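Local coordinates for protein trichothecene 3-O-acetyltransferase (Gibberella zeae, PDB 2RKV) that transfers an acetyl group from acetyl-coenzyme A to the 3-hydroxyl of trichothecene mycotoxins, as a member of the BAHD acyltransferase superfamily, at residues A[22-27]-A[147-152]; A[231-236]-A[399-404]. All coordinates share one frame; numbering follows the deposited sequence. Where two conformers were deposited one is given.

Contact 1 (A[22-27]-A[147-152]); sequences QISLLY and GLILTV
Ser24 and Thr151 meet hydroxyl to hydroxyl across two antiparallel strands, 22-27 and 147-152, which are neighbours inside a mixed five-stranded sheet of this BAHD-type acyltransferase. Both side chains turn the oxygen anti to the carbonyl carbon (chi1 -59° and -58°), which brings Ser24 OG tip to tip with Thr151 OG1 at 2.9 Å. The serine is the donor; Thr151 OG1 is also hydrogen-bonded to the backbone carbonyl of Ile116, so this buried polar pair is tied to the chain beyond the sheet.

The pair illustrates how a non-hydrogen-bonded position of an antiparallel ladder brings side chains of one face close. Leu26 and Ile149 hold the next such position, where Leu26 CD1 reaches over to Ile149 CG1 at 3.7 Å. Ile149 CG2 lies 3.8 Å from Ser24 CB, so the isoleucine bridges the leucine and the serine, one branch to each.

Three reciprocal pairs of backbone bonds fix the register, at Ile23 with Val152, Leu25 with Leu150 and Tyr27 with Leu148. These six residues occupy the opposite face, where cross-strand contacts are looser. Leu148 and Leu150 pack on helix 35-52, Ile23 and Val152 on helix 161-176. Tyr27 sends its hydroxyl to the carbonyl of Tyr388, and its ring stands beside Leu148, with Tyr27 CD2 4.3 Å from Leu148 CD2.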
loop_
_atom_site.group_PDB
_atom_site.type_symbol
_atom_site.label_atom_id
_atom_site.label_comp_id
_atom_site.label_asym_id
_atom_site.label_seq_id
_atom_site.Cartn_x
_atom_site.Cartn_y
_atom_site.Cartn_z
ATOM N N GLN A 22 7.047 -0.040 0.062
ATOM C CA GLN A 22 7.950 0.652 -0.865
ATOM C C GLN A 22 7.181 1.339 -1.985
ATOM O O GLN A 22 6.173 0.829 -2.464
ATOM C CB GLN A 22 8.941 -0.324 -1.513
ATOM C CG GLN A 22 9.675 -1.244 -0.546
ATOM C CD GLN A 22 10.214 -2.475 -1.244
ATOM O OE1 GLN A 22 9.624 -2.955 -2.219
ATOM N NE2 GLN A 22 11.327 -3.004 -0.744
ATOM N N ILE A 23 7.674 2.495 -2.416
ATOM C CA ILE A 23 7.166 3.143 -3.618
ATOM C C ILE A 23 8.348 3.831 -4.295
ATOM O O ILE A 23 9.233 4.366 -3.609
ATOM C CB ILE A 23 5.995 4.133 -3.303
ATOM C CG1 ILE A 23 5.292 4.628 -4.579
ATOM C CG2 ILE A 23 6.480 5.296 -2.404
ATOM C CD1 ILE A 23 4.430 3.576 -5.284
ATOM N N SER A 24 8.375 3.780 -5.626
ATOM C CA SER A 24 9.425 4.417 -6.410
ATOM C C SER A 24 8.863 5.480 -7.332
ATOM O O SER A 24 7.811 5.283 -7.957
ATOM C CB SER A 24 10.207 3.384 -7.242
ATOM O OG SER A 24 10.801 2.401 -6.405
ATOM N N LEU A 25 9.587 6.599 -7.412
ATOM C CA LEU A 25 9.274 7.703 -8.300
ATOM C C LEU A 25 10.435 7.845 -9.287
ATOM O O LEU A 25 11.592 7.937 -8.882
ATOM C CB LEU A 25 9.079 9.000 -7.489
ATOM C CG LEU A 25 7.779 9.173 -6.677
ATOM C CD1 LEU A 25 7.576 8.104 -5.621
ATOM C CD2 LEU A 25 7.704 10.571 -6.034
ATOM N N LEU A 26 10.107 7.827 -10.576
ATOM C CA LEU A 26 11.088 7.965 -11.648
ATOM C C LEU A 26 11.035 9.370 -12.231
ATOM O O LEU A 26 9.962 9.868 -12.569
ATOM C CB LEU A 26 10.814 6.931 -12.756
ATOM C CG LEU A 26 11.637 7.062 -14.046
ATOM C CD1 LEU A 26 13.093 6.647 -13.796
ATOM C CD2 LEU A 26 11.014 6.223 -15.162
ATOM N N TYR A 27 12.206 9.997 -12.361
ATOM C CA TYR A 27 12.338 11.302 -12.993
ATOM C C TYR A 27 13.389 11.210 -14.081
ATOM O O TYR A 27 14.429 10.567 -13.867
ATOM C CB TYR A 27 12.844 12.339 -12.000
ATOM C CG TYR A 27 11.957 12.580 -10.809
ATOM C CD1 TYR A 27 11.050 13.636 -10.805
ATOM C CD2 TYR A 27 12.052 11.780 -9.674
ATOM C CE1 TYR A 27 10.245 13.879 -9.707
ATOM C CE2 TYR A 27 11.245 12.012 -8.566
ATOM C CZ TYR A 27 10.347 13.066 -8.593
ATOM O OH TYR A 27 9.541 13.322 -7.502
ATOM N N GLY A 147 18.274 9.188 -15.948
ATOM C CA GLY A 147 17.200 9.288 -14.963
ATOM C C GLY A 147 17.578 9.174 -13.503
ATOM O O GLY A 147 18.757 9.051 -13.138
ATOM N N LEU A 148 16.549 9.233 -12.667
ATOM C CA LEU A 148 16.695 9.080 -11.230
ATOM C C LEU A 148 15.502 8.278 -10.738
ATOM O O LEU A 148 14.363 8.569 -11.123
ATOM C CB LEU A 148 16.696 10.459 -10.556
ATOM C CG LEU A 148 16.643 10.505 -9.028
ATOM C CD1 LEU A 148 18.012 10.186 -8.449
ATOM C CD2 LEU A 148 16.151 11.877 -8.551
ATOM N N ILE A 149 15.754 7.269 -9.911
ATOM C CA ILE A 149 14.666 6.574 -9.221
ATOM C C ILE A 149 14.784 6.861 -7.739
ATOM O O ILE A 149 15.786 6.512 -7.111
ATOM C CB ILE A 149 14.680 5.035 -9.466
ATOM C CG1 ILE A 149 14.511 4.726 -10.954
ATOM C CG2 ILE A 149 13.588 4.341 -8.618
ATOM C CD1 ILE A 149 14.806 3.276 -11.307
ATOM N N LEU A 150 13.756 7.509 -7.194
ATOM C CA LEU A 150 13.680 7.759 -5.765
ATOM C C LEU A 150 12.778 6.702 -5.154
ATOM O O LEU A 150 11.628 6.570 -5.560
ATOM C CB LEU A 150 13.099 9.151 -5.487
ATOM C CG LEU A 150 12.657 9.425 -4.039
ATOM C CD1 LEU A 150 13.819 9.283 -3.050
ATOM C CD2 LEU A 150 12.005 10.791 -3.910
ATOM N N THR A 151 13.292 5.957 -4.179
ATOM C CA THR A 151 12.481 4.938 -3.518
ATOM C C THR A 151 12.322 5.278 -2.042
ATOM O O THR A 151 13.289 5.631 -1.371
ATOM C CB THR A 151 13.085 3.533 -3.684
ATOM O OG1 THR A 151 13.206 3.231 -5.081
ATOM C CG2 THR A 151 12.206 2.460 -2.983
ATOM N N VAL A 152 11.086 5.181 -1.554
ATOM C CA VAL A 152 10.816 5.437 -0.144
ATOM C C VAL A 152 10.218 4.190 0.490
ATOM O O VAL A 152 9.231 3.654 -0.024
ATOM C CB VAL A 152 9.828 6.609 0.044
ATOM C CG1 VAL A 152 9.651 6.918 1.518
ATOM C CG2 VAL A 152 10.289 7.860 -0.730
#

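Contact 2 (A[231-236]-A[399-404]); sequences WAFFTF and TVRRPI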
loop_
_atom_site.group_PDB
_atom_site.type_symbol
_atom_site.label_atom_id
_atom_site.label_comp_id
_atom_site.label_asym_id
_atom_site.label_seq_id
_atom_site.Cartn_x
_atom_site.Cartn_y
_atom_site.Cartn_z
ATOM N N TRP A 231 4.523 -11.477 -10.283
ATOM C CA TRP A 231 3.959 -10.124 -10.239
ATOM C C TRP A 231 3.897 -9.561 -11.659
ATOM O O TRP A 231 4.786 -9.815 -12.474
ATOM C CB TRP A 231 4.870 -9.207 -9.412
ATOM C CG TRP A 231 4.657 -9.242 -7.930
ATOM C CD1 TRP A 231 5.474 -9.809 -6.991
ATOM C CD2 TRP A 231 3.564 -8.656 -7.214
ATOM N NE1 TRP A 231 4.945 -9.629 -5.737
ATOM C CE2 TRP A 231 3.777 -8.912 -5.842
ATOM C CE3 TRP A 231 2.426 -7.927 -7.602
ATOM C CZ2 TRP A 231 2.884 -8.483 -4.849
ATOM C CZ3 TRP A 231 1.531 -7.501 -6.616
ATOM C CH2 TRP A 231 1.771 -7.783 -5.254
ATOM N N ALA A 232 2.873 -8.762 -11.946
ATOM C CA ALA A 232 2.806 -8.015 -13.193
ATOM C C ALA A 232 1.970 -6.754 -13.036
ATOM O O ALA A 232 0.956 -6.755 -12.321
ATOM C CB ALA A 232 2.228 -8.876 -14.318
ATOM N N PHE A 233 2.369 -5.689 -13.718
ATOM C CA PHE A 233 1.550 -4.529 -13.855
ATOM C C PHE A 233 0.693 -4.706 -15.093
ATOM O O PHE A 233 1.129 -5.222 -16.084
ATOM C CB PHE A 233 2.369 -3.278 -14.137
ATOM C CG PHE A 233 3.126 -2.696 -12.940
ATOM C CD1 PHE A 233 4.262 -1.971 -13.147
ATOM C CD2 PHE A 233 2.713 -2.883 -11.647
ATOM C CE1 PHE A 233 4.967 -1.448 -12.121
ATOM C CE2 PHE A 233 3.408 -2.338 -10.631
ATOM C CZ PHE A 233 4.534 -1.638 -10.865
ATOM N N PHE A 234 -0.517 -4.185 -14.966
ATOM C CA PHE A 234 -1.465 -4.022 -16.064
ATOM C C PHE A 234 -1.958 -2.585 -16.087
ATOM O O PHE A 234 -2.286 -2.074 -15.072
ATOM C CB PHE A 234 -2.677 -4.943 -15.849
ATOM C CG PHE A 234 -2.343 -6.404 -15.893
ATOM C CD1 PHE A 234 -1.996 -7.098 -14.773
ATOM C CD2 PHE A 234 -2.427 -7.092 -17.074
ATOM C CE1 PHE A 234 -1.712 -8.406 -14.847
ATOM C CE2 PHE A 234 -2.142 -8.420 -17.140
ATOM C CZ PHE A 234 -1.757 -9.069 -16.062
ATOM N N THR A 235 -2.019 -1.933 -17.201
ATOM C CA THR A 235 -2.531 -0.573 -17.280
ATOM C C THR A 235 -3.945 -0.548 -17.855
ATOM O O THR A 235 -4.296 -1.389 -18.606
ATOM C CB THR A 235 -1.599 0.308 -18.132
ATOM O OG1 THR A 235 -1.527 -0.215 -19.463
ATOM C CG2 THR A 235 -0.165 0.202 -17.636
ATOM N N PHE A 236 -4.659 0.425 -17.382
ATOM C CA PHE A 236 -6.003 0.698 -17.814
ATOM C C PHE A 236 -6.070 2.160 -18.217
ATOM O O PHE A 236 -5.853 3.019 -17.443
ATOM C CB PHE A 236 -7.021 0.400 -16.683
ATOM C CG PHE A 236 -7.062 -1.044 -16.258
ATOM C CD1 PHE A 236 -6.133 -1.559 -15.400
ATOM C CD2 PHE A 236 -8.019 -1.873 -16.719
ATOM C CE1 PHE A 236 -6.170 -2.844 -15.038
ATOM C CE2 PHE A 236 -8.033 -3.170 -16.356
ATOM C CZ PHE A 236 -7.108 -3.649 -15.520
ATOM N N THR A 399 6.818 8.437 -13.816
ATOM C CA THR A 399 5.953 7.363 -13.338
ATOM C C THR A 399 6.124 7.165 -11.831
ATOM O O THR A 399 7.111 7.618 -11.239
ATOM C CB THR A 399 6.168 6.014 -14.092
ATOM O OG1 THR A 399 5.060 5.135 -13.826
ATOM C CG2 THR A 399 7.480 5.321 -13.665
ATOM N N VAL A 400 5.150 6.486 -11.230
ATOM C CA VAL A 400 5.149 6.172 -9.805
ATOM C C VAL A 400 4.752 4.708 -9.695
ATOM O O VAL A 400 3.607 4.350 -9.971
ATOM C CB VAL A 400 4.136 7.043 -9.027
ATOM C CG1 VAL A 400 4.154 6.691 -7.547
ATOM C CG2 VAL A 400 4.422 8.537 -9.253
ATOM N N ARG A 401 5.707 3.862 -9.329
ATOM C CA ARG A 401 5.518 2.410 -9.358
ATOM C C ARG A 401 6.015 1.728 -8.089
ATOM O O ARG A 401 7.023 2.139 -7.499
ATOM C CB ARG A 401 6.258 1.786 -10.555
ATOM C CG ARG A 401 5.912 2.354 -11.932
ATOM C CD ARG A 401 4.460 2.061 -12.334
ATOM N NE ARG A 401 4.383 1.621 -13.727
ATOM C CZ ARG A 401 3.410 1.935 -14.579
ATOM N NH1 ARG A 401 2.413 2.743 -14.222
ATOM N NH2 ARG A 401 3.446 1.447 -15.817
ATOM N N ARG A 402 5.305 0.679 -7.674
ATOM C CA ARG A 402 5.758 -0.145 -6.573
ATOM C C ARG A 402 6.846 -1.118 -7.032
ATOM O O ARG A 402 6.662 -1.824 -8.040
ATOM C CB ARG A 402 4.605 -0.943 -5.961
ATOM C CG ARG A 402 4.933 -1.346 -4.544
ATOM C CD ARG A 402 4.413 -2.709 -4.105
ATOM N NE ARG A 402 4.736 -2.881 -2.686
ATOM C CZ ARG A 402 5.954 -3.179 -2.220
ATOM N NH1 ARG A 402 6.970 -3.387 -3.055
ATOM N NH2 ARG A 402 6.158 -3.271 -0.911
ATOM N N PRO A 403 7.972 -1.183 -6.292
ATOM C CA PRO A 403 8.964 -2.236 -6.573
ATOM C C PRO A 403 8.424 -3.668 -6.526
ATOM O O PRO A 403 7.544 -4.004 -5.721
ATOM C CB PRO A 403 10.009 -2.036 -5.461
ATOM C CG PRO A 403 9.948 -0.545 -5.202
ATOM C CD PRO A 403 8.440 -0.290 -5.215
ATOM N N ILE A 404 8.969 -4.507 -7.398
ATOM C CA ILE A 404 8.698 -5.936 -7.347
ATOM C C ILE A 404 9.381 -6.566 -6.125
ATOM O O ILE A 404 10.484 -6.166 -5.733
ATOM C CB ILE A 404 9.134 -6.640 -8.668
ATOM C CG1 ILE A 404 8.478 -8.018 -8.799
ATOM C CG2 ILE A 404 10.664 -6.716 -8.795
ATOM C CD1 ILE A 404 8.540 -8.593 -10.216
#
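Phe233 presents the CE1 and CZ end of its ring to the bent side chain of Arg401, which crosses it obliquely. Arg401 NE lies 3.5 Å from Phe233 CE1. The ring and guanidinium planes are 67° apart, far from a parallel stack. With CG anti to the carbonyl carbon (chi1 -55°) and the chain turning again at chi2 (-66°), the arginine folds its aliphatic part against the ring, while NE hydrogen-bonds to the carbonyl of Tyr106. At the ring tip, Phe233 CZ comes within 3.5 Å of Arg402 O.

Farther along, Ile404 and Trp231 lie alongside each other, their side chains running in opposite senses. Ile404 CD1 touches Trp231 CB at 3.8 Å, and Ile404 CG1 approaches the pyrrole part of the indole near CD1. The indole NE1 is held by the carbonyl of Glu406.

The packing joins the two sheets of the two-domain BAHD fold, in which a strand from the C-terminal half is added to the edge of the N-terminal sheet. Strand 229-236 belongs to the seven-stranded sheet, where neighbouring strand 423-430 brings Cys424 and Ala426 against Phe233. Segment 399-404 starts in edge strand 399-401 of the five-stranded sheet, beside strand 20-28, and Arg402 reaches Tyr413 of strand 411-414, a residue of the T-2 toxin pocket.

Strand 20-28 comes first along the chain, and contact 1 closes a loop of about 120 residues when strand 147-155 pairs with it. Contact 2 follows in series: the chain enters the seven-stranded sheet at 229-236 and comes back to the five-stranded one some 160 residues later at 399-404, so the two loops neither nest nor cross. They converge in space nonetheless, with centres about 13 Å apart, because strand 399-401 pairs with the edge of strand 20-28 away from strand 147-155. There Ser24 N bonds Arg401 O at 2.8 Å, and Gln22 OE1 takes a bond from Arg402 NH1. Segment 399-404 thereby completes the N-terminal sheet while packing on the C-terminal one, joining the two halves near the toxin site.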